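Local coordinates for tetratricopeptide repeat protein (Parabacteroides merdae ATCC 43184, PDB 4R7S) that is of unknown function but, as a helical tetratricopeptide repeat protein, probably serves as a scaffold for binding other proteins or peptides, at residues Arg183-Leu186 with Tyr187-Gly191; Tyr159-Ser162 with Glu163-Asn167; Arg195-Ala198 with Asp199-Lys202. All coordinates share one frame; numbering follows the deposited sequence.

Interaction 1. Residues Arg183-Leu186 with Tyr187-Gly191; sequences RADL and YFMMG
CG of Arg183 stands anti to the backbone N (chi1 -166°) while Tyr187, one turn later, turns its ring back beside its own N, and these two choices lay the side chains next to each other, pointing the same way. CG of Arg183 meets CE2 of Tyr187 at 3.5 Å, and the chain then bends at chi3 to carry NE past the same ring carbon at 3.7 Å. Guanidinium and ring planes are 35° apart. The aliphatic part of an arginine suits this place because it can line an aromatic ring while its charged end travels on to polar partners: Asp199 takes NH2 in a salt bridge and Asn167 accepts from NH1. Tyr187 likewise buries its ring and ends in a hydroxyl that hydrogen-bonds with Glu163. Polar partners at the far ends of both chains probably restrict their rotation.

A second i to i+4 pair lies at the helix end, where CG of Leu186 meets SE of Met190, a selenomethionine, at 3.9 Å. With CG beside its own N and the chain extended at chi2, Met190 brings SE across the leucine branch at a slant; the bend at chi3 turns only CE. Asp185 addresses Lys154 in a salt bridge through OD2, and SE of Met189 stays 4.1 Å from that oxygen.

Backbone bonds run beneath these pairs, from Tyr187 N to Arg183 O at 2.9 Å and from Met189 N to Asp185 O at 3.0 Å, but the one from Met190 N to Leu186 O is weak. Gly191 then adopts a positive phi of 87°, easy for glycine, and its N bonds to Phe188 O at 3.0 Å; this ending of helix 178-189 is a Schellman motif, in an all-helical tetratricopeptide repeat fold.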
# COMPACT_ATOMS: atom_id res chain seq x y z
N ARG A 183 -2.26 -1.27 -16.87
CA ARG A 183 -2.18 -1.82 -18.22
C ARG A 183 -0.93 -1.31 -18.93
O ARG A 183 -0.27 -2.12 -19.61
CB ARG A 183 -3.44 -1.51 -19.05
CG ARG A 183 -3.49 -2.35 -20.32
CD ARG A 183 -4.83 -2.29 -21.01
NE ARG A 183 -5.03 -0.98 -21.60
CZ ARG A 183 -6.14 -0.61 -22.21
NH1 ARG A 183 -7.15 -1.46 -22.34
NH2 ARG A 183 -6.25 0.61 -22.72
N ALA A 184 -0.58 0.00 -18.80
CA ALA A 184 0.63 0.55 -19.42
C ALA A 184 1.88 -0.20 -18.92
O ALA A 184 2.74 -0.54 -19.72
CB ALA A 184 0.77 2.05 -19.14
N ASP A 185 1.93 -0.50 -17.62
CA ASP A 185 3.06 -1.21 -17.01
C ASP A 185 3.17 -2.61 -17.59
O ASP A 185 4.28 -3.09 -17.81
CB ASP A 185 2.95 -1.25 -15.47
CG ASP A 185 4.23 -1.71 -14.80
OD1 ASP A 185 5.26 -1.00 -14.94
OD2 ASP A 185 4.23 -2.81 -14.18
N LEU A 186 2.02 -3.24 -17.84
CA LEU A 186 1.97 -4.57 -18.46
C LEU A 186 2.52 -4.49 -19.88
O LEU A 186 3.33 -5.34 -20.26
CB LEU A 186 0.53 -5.13 -18.49
CG LEU A 186 0.29 -6.28 -19.47
CD1 LEU A 186 0.93 -7.56 -18.98
CD2 LEU A 186 -1.15 -6.49 -19.66
N TYR A 187 2.09 -3.47 -20.65
CA TYR A 187 2.55 -3.30 -22.02
C TYR A 187 4.07 -3.05 -22.07
O TYR A 187 4.75 -3.64 -22.92
CB TYR A 187 1.79 -2.19 -22.72
CG TYR A 187 0.36 -2.56 -23.08
CD1 TYR A 187 0.04 -3.85 -23.51
CD2 TYR A 187 -0.65 -1.61 -23.09
CE1 TYR A 187 -1.26 -4.19 -23.89
CE2 TYR A 187 -1.96 -1.93 -23.47
CZ TYR A 187 -2.26 -3.23 -23.86
OH TYR A 187 -3.54 -3.55 -24.24
N PHE A 188 4.60 -2.29 -21.11
CA PHE A 188 6.04 -2.05 -21.06
C PHE A 188 6.76 -3.35 -20.78
O PHE A 188 7.71 -3.67 -21.49
CB PHE A 188 6.39 -0.99 -20.03
CG PHE A 188 7.88 -0.82 -19.78
CD1 PHE A 188 8.67 -0.10 -20.65
CD2 PHE A 188 8.47 -1.34 -18.63
CE1 PHE A 188 10.03 0.10 -20.40
CE2 PHE A 188 9.83 -1.17 -18.39
CZ PHE A 188 10.60 -0.45 -19.27
N MSE A 189 6.29 -4.14 -19.78
CA MSE A 189 6.91 -5.42 -19.47
C MSE A 189 6.81 -6.42 -20.63
O MSE A 189 7.53 -7.41 -20.64
CB MSE A 189 6.31 -6.04 -18.22
CG MSE A 189 6.72 -5.33 -16.96
SE MSE A 189 6.06 -6.26 -15.39
CE MSE A 189 7.16 -7.99 -15.52
N MSE A 190 5.91 -6.16 -21.57
CA MSE A 190 5.68 -7.01 -22.73
C MSE A 190 6.56 -6.61 -23.92
O MSE A 190 6.56 -7.32 -24.93
CB MSE A 190 4.20 -6.91 -23.17
CG MSE A 190 3.27 -7.74 -22.35
SE MSE A 190 1.45 -7.54 -22.98
CE MSE A 190 1.53 -8.84 -24.49
N GLY A 191 7.23 -5.45 -23.83
CA GLY A 191 8.06 -4.86 -24.88
C GLY A 191 7.25 -4.01 -25.84
O GLY A 191 7.77 -3.56 -26.86

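Interaction 2. Residues Tyr159-Ser162 with Glu163-Asn167; sequences YDES and ERIFN
Glu161 and Arg164 form a two-pronged salt bridge along helix 159-172, one of the helices of the tetratricopeptide repeat fold. Arg164 grips the carboxylate side-on: NE reaches OE1 of Glu161 at 2.8 Å and NH2 reaches OE2 of Glu161 at 2.7 Å. Both bonds are nearly straight, at 176° and 171°, and both oxygens lie close to the guanidinium plane. The carboxylate is turned 35° from that plane, so NE meets OE1 on its syn side but tilted from the carboxylate plane, and NH2 comes to OE2 from above it. The bends at chi2 of Glu161 and chi3 of Arg164 set the two chains alongside each other, heading the same way, with their charged ends level; long, flexible, oppositely charged residues suit this partly open surface.

Beneath the bridge the backbone holds the spacing, with Ile165 N bonded to Glu161 O at 3.1 Å. The buried face needs smaller or apolar groups: Ile165 and Phe166 pack on helix 143-156, while Ser162 gives its hydroxyl to a hydrogen bond with Ala150 O, satisfying a polar atom in the interior. On another side Glu163 extends beyond CG to Tyr187, its OE2 hydrogen-bonded there, and a water donates to Asp160 O at 2.8 Å and weakly to Glu163 OE1. At the ring of Phe166, CE2 lies 3.6 Å from OG of Ser162.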
# COMPACT_ATOMS: atom_id res chain seq x y z
N TYR A 159 1.10 -12.71 -19.83
CA TYR A 159 0.80 -11.38 -20.33
C TYR A 159 -0.56 -11.28 -21.00
O TYR A 159 -1.24 -10.29 -20.78
CB TYR A 159 1.91 -10.91 -21.28
CG TYR A 159 3.26 -10.83 -20.60
CD1 TYR A 159 3.45 -10.04 -19.47
CD2 TYR A 159 4.35 -11.57 -21.07
CE1 TYR A 159 4.68 -9.99 -18.81
CE2 TYR A 159 5.60 -11.50 -20.43
CZ TYR A 159 5.75 -10.71 -19.30
OH TYR A 159 6.95 -10.65 -18.62
N ASP A 160 -0.97 -12.31 -21.74
CA ASP A 160 -2.26 -12.32 -22.42
C ASP A 160 -3.41 -12.42 -21.45
O ASP A 160 -4.47 -11.83 -21.68
CB ASP A 160 -2.33 -13.47 -23.43
CG ASP A 160 -1.41 -13.32 -24.64
OD1 ASP A 160 -1.10 -12.15 -25.01
OD2 ASP A 160 -1.05 -14.36 -25.24
N GLU A 161 -3.21 -13.18 -20.36
CA GLU A 161 -4.24 -13.32 -19.34
C GLU A 161 -4.37 -11.97 -18.61
O GLU A 161 -5.48 -11.42 -18.47
CB GLU A 161 -3.94 -14.50 -18.39
CG GLU A 161 -5.06 -14.88 -17.42
CD GLU A 161 -6.52 -14.94 -17.87
OE1 GLU A 161 -6.81 -14.78 -19.08
OE2 GLU A 161 -7.39 -15.12 -16.98
N SER A 162 -3.22 -11.39 -18.26
CA SER A 162 -3.15 -10.11 -17.61
C SER A 162 -3.84 -9.03 -18.46
O SER A 162 -4.62 -8.21 -17.93
CB SER A 162 -1.69 -9.75 -17.36
OG SER A 162 -1.62 -8.55 -16.62
N GLU A 163 -3.57 -9.03 -19.76
CA GLU A 163 -4.13 -8.05 -20.69
C GLU A 163 -5.63 -8.22 -20.80
O GLU A 163 -6.35 -7.23 -20.83
CB GLU A 163 -3.46 -8.17 -22.07
CG GLU A 163 -3.96 -7.11 -23.05
CD GLU A 163 -3.57 -7.27 -24.50
OE1 GLU A 163 -3.32 -8.41 -24.96
OE2 GLU A 163 -3.55 -6.24 -25.19
N ARG A 164 -6.11 -9.49 -20.85
CA ARG A 164 -7.54 -9.76 -20.91
C ARG A 164 -8.26 -9.14 -19.69
O ARG A 164 -9.30 -8.49 -19.88
CB ARG A 164 -7.78 -11.28 -20.96
CG ARG A 164 -9.23 -11.65 -21.22
CD ARG A 164 -9.55 -13.09 -20.84
NE ARG A 164 -9.23 -13.42 -19.44
CZ ARG A 164 -9.97 -13.11 -18.39
NH1 ARG A 164 -11.09 -12.41 -18.53
NH2 ARG A 164 -9.59 -13.49 -17.17
N ILE A 165 -7.69 -9.31 -18.47
CA ILE A 165 -8.27 -8.80 -17.22
C ILE A 165 -8.31 -7.26 -17.24
O ILE A 165 -9.35 -6.68 -16.95
CB ILE A 165 -7.53 -9.33 -15.97
CG1 ILE A 165 -7.58 -10.87 -15.94
CG2 ILE A 165 -8.13 -8.71 -14.68
CD1 ILE A 165 -6.61 -11.56 -14.98
N PHE A 166 -7.17 -6.62 -17.59
CA PHE A 166 -7.11 -5.16 -17.66
C PHE A 166 -8.06 -4.65 -18.71
O PHE A 166 -8.66 -3.61 -18.50
CB PHE A 166 -5.69 -4.65 -17.97
CG PHE A 166 -4.79 -4.56 -16.78
CD1 PHE A 166 -5.02 -3.61 -15.78
CD2 PHE A 166 -3.68 -5.39 -16.66
CE1 PHE A 166 -4.17 -3.52 -14.67
CE2 PHE A 166 -2.83 -5.28 -15.55
CZ PHE A 166 -3.09 -4.36 -14.56
N ASN A 167 -8.20 -5.34 -19.85
CA ASN A 167 -9.12 -4.86 -20.88
C ASN A 167 -10.57 -4.93 -20.36
O ASN A 167 -11.35 -3.99 -20.58
CB ASN A 167 -8.97 -5.62 -22.21
CG ASN A 167 -7.67 -5.34 -22.93
OD1 ASN A 167 -7.02 -4.29 -22.74
ND2 ASN A 167 -7.26 -6.27 -23.79
O HOH W 1 -5.48 -10.87 -24.12

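Interaction 3. Residues Arg195-Ala198 with Asp199-Lys202; sequences RAMA and DIEK. With EDO (1,2-ethanediol), chain G.
The backbone through Arg195-Lys202 is regular helix, with Ile200 N bonded to Ala196 O at 2.9 Å and Glu201 N to Met197 O at 2.8 Å, whereas the bond from Asp199 N to Arg195 O is long, 3.4 Å, and weak. On the apolar side Met197, a selenomethionine, folds at chi2 (-60°) and chi3 to bring its terminal CE to CG2 of Ile200 at 3.9 Å, with SE 4.1 Å from CD1 of Ile200. The two chains thus meet obliquely, the flexible one adapting to a rigid beta-branched neighbour. Ile200 suits a buried place facing helices on two flanks, touching Ala184 of helix 178-189 as well as Leu213 and Ile220 of helix 211-223. An alanine here would keep CB but lose both branches, and would probably leave CE of Met197 without its partner and open a gap between these helices. The methyl of Ala196 packs against CB of Tyr187 on helix 178-189.

Asp199 occupies the polar side, buried yet satisfied: OD1 makes a salt bridge with Arg183, and a water donates to Arg195 O at 3.1 Å and weakly to OD1. Arg195 itself goes outward, its NE weakly hydrogen-bonded to Tyr187 OH. On the exposed surface Glu201 bends at chi2, and its OE2 accepts from O2 of an ethanediol at 2.6 Å, a molecule probably left from crystallisation. The chemistry therefore divides the helix, apolar carbon and selenium toward helix 211-223, and a buried carboxylate whose negative charge is likely to be stabilised by the arginine of the preceding helix.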
# COMPACT_ATOMS: atom_id res chain seq x y z
N ARG A 195 2.42 0.97 -27.59
CA ARG A 195 1.09 0.70 -27.03
C ARG A 195 0.97 1.25 -25.59
O ARG A 195 -0.06 1.82 -25.24
CB ARG A 195 0.73 -0.80 -27.05
CG ARG A 195 -0.79 -1.00 -26.87
CD ARG A 195 -1.25 -2.37 -27.30
NE ARG A 195 -2.70 -2.51 -27.16
CZ ARG A 195 -3.59 -2.33 -28.13
NH1 ARG A 195 -3.19 -2.01 -29.36
NH2 ARG A 195 -4.88 -2.49 -27.90
N ALA A 196 2.06 1.07 -24.78
CA ALA A 196 2.14 1.55 -23.41
C ALA A 196 1.99 3.06 -23.37
O ALA A 196 1.24 3.58 -22.54
CB ALA A 196 3.47 1.14 -22.79
N MSE A 197 2.65 3.75 -24.33
CA MSE A 197 2.62 5.22 -24.43
C MSE A 197 1.23 5.74 -24.71
O MSE A 197 0.89 6.81 -24.21
CB MSE A 197 3.58 5.73 -25.49
CG MSE A 197 5.05 5.72 -25.05
SE MSE A 197 5.41 6.84 -23.46
CE MSE A 197 3.94 8.44 -23.78
N ALA A 198 0.43 4.99 -25.50
CA ALA A 198 -0.94 5.35 -25.81
C ALA A 198 -1.72 5.43 -24.50
O ALA A 198 -2.38 6.44 -24.26
CB ALA A 198 -1.55 4.32 -26.75
N ASP A 199 -1.60 4.40 -23.63
CA ASP A 199 -2.23 4.36 -22.30
C ASP A 199 -1.71 5.46 -21.40
O ASP A 199 -2.52 6.13 -20.74
CB ASP A 199 -2.02 3.00 -21.62
CG ASP A 199 -3.06 1.94 -21.94
OD1 ASP A 199 -4.05 2.26 -22.63
OD2 ASP A 199 -2.90 0.80 -21.49
N ILE A 200 -0.37 5.69 -21.40
CA ILE A 200 0.27 6.73 -20.60
C ILE A 200 -0.26 8.13 -21.01
O ILE A 200 -0.60 8.94 -20.14
CB ILE A 200 1.80 6.62 -20.71
CG1 ILE A 200 2.29 5.37 -19.93
CG2 ILE A 200 2.53 7.90 -20.22
CD1 ILE A 200 3.77 5.01 -20.12
N GLU A 201 -0.39 8.37 -22.31
CA GLU A 201 -0.88 9.62 -22.90
C GLU A 201 -2.31 9.91 -22.44
O GLU A 201 -2.67 11.07 -22.26
CB GLU A 201 -0.83 9.52 -24.44
CG GLU A 201 -1.24 10.78 -25.21
CD GLU A 201 -0.44 12.04 -24.93
OE1 GLU A 201 0.80 11.96 -24.74
OE2 GLU A 201 -1.06 13.13 -24.92
N LYS A 202 -3.12 8.85 -22.27
CA LYS A 202 -4.51 8.96 -21.85
C LYS A 202 -4.58 9.52 -20.43
O LYS A 202 -5.36 10.42 -20.18
CB LYS A 202 -5.24 7.61 -21.98
CG LYS A 202 -6.75 7.73 -21.80
CD LYS A 202 -7.53 6.93 -22.84
CE LYS A 202 -9.02 7.23 -22.78
NZ LYS A 202 -9.36 8.61 -23.25
C1 EDO G . -3.09 12.79 -28.74
O1 EDO G . -3.86 11.65 -28.36
C2 EDO G . -3.30 13.96 -27.77
O2 EDO G . -3.18 13.55 -26.41
O HOH W 2 -2.99 0.89 -25.16

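How the interactions relate
From the N terminus the order is interaction 2, interaction 1, interaction 3, on successive helices 159-172, 178-189 and 193-206. Each contact is local, within one helix or, in interaction 1, running off its end into the turn, so none closes a long loop; they stand in series and neither nest nor cross. Interaction 1 is the middle member, its centre about 11 Å from that of interaction 2 and about 10 Å from that of interaction 3, whereas the outer two lie about 16 Å apart. Arg183 and Tyr187 each have partners on both neighbouring helices, joining the three into one piece of the repeat array. Apolar packing runs alongside this polar seam, with Met190 against Tyr159 on one flank.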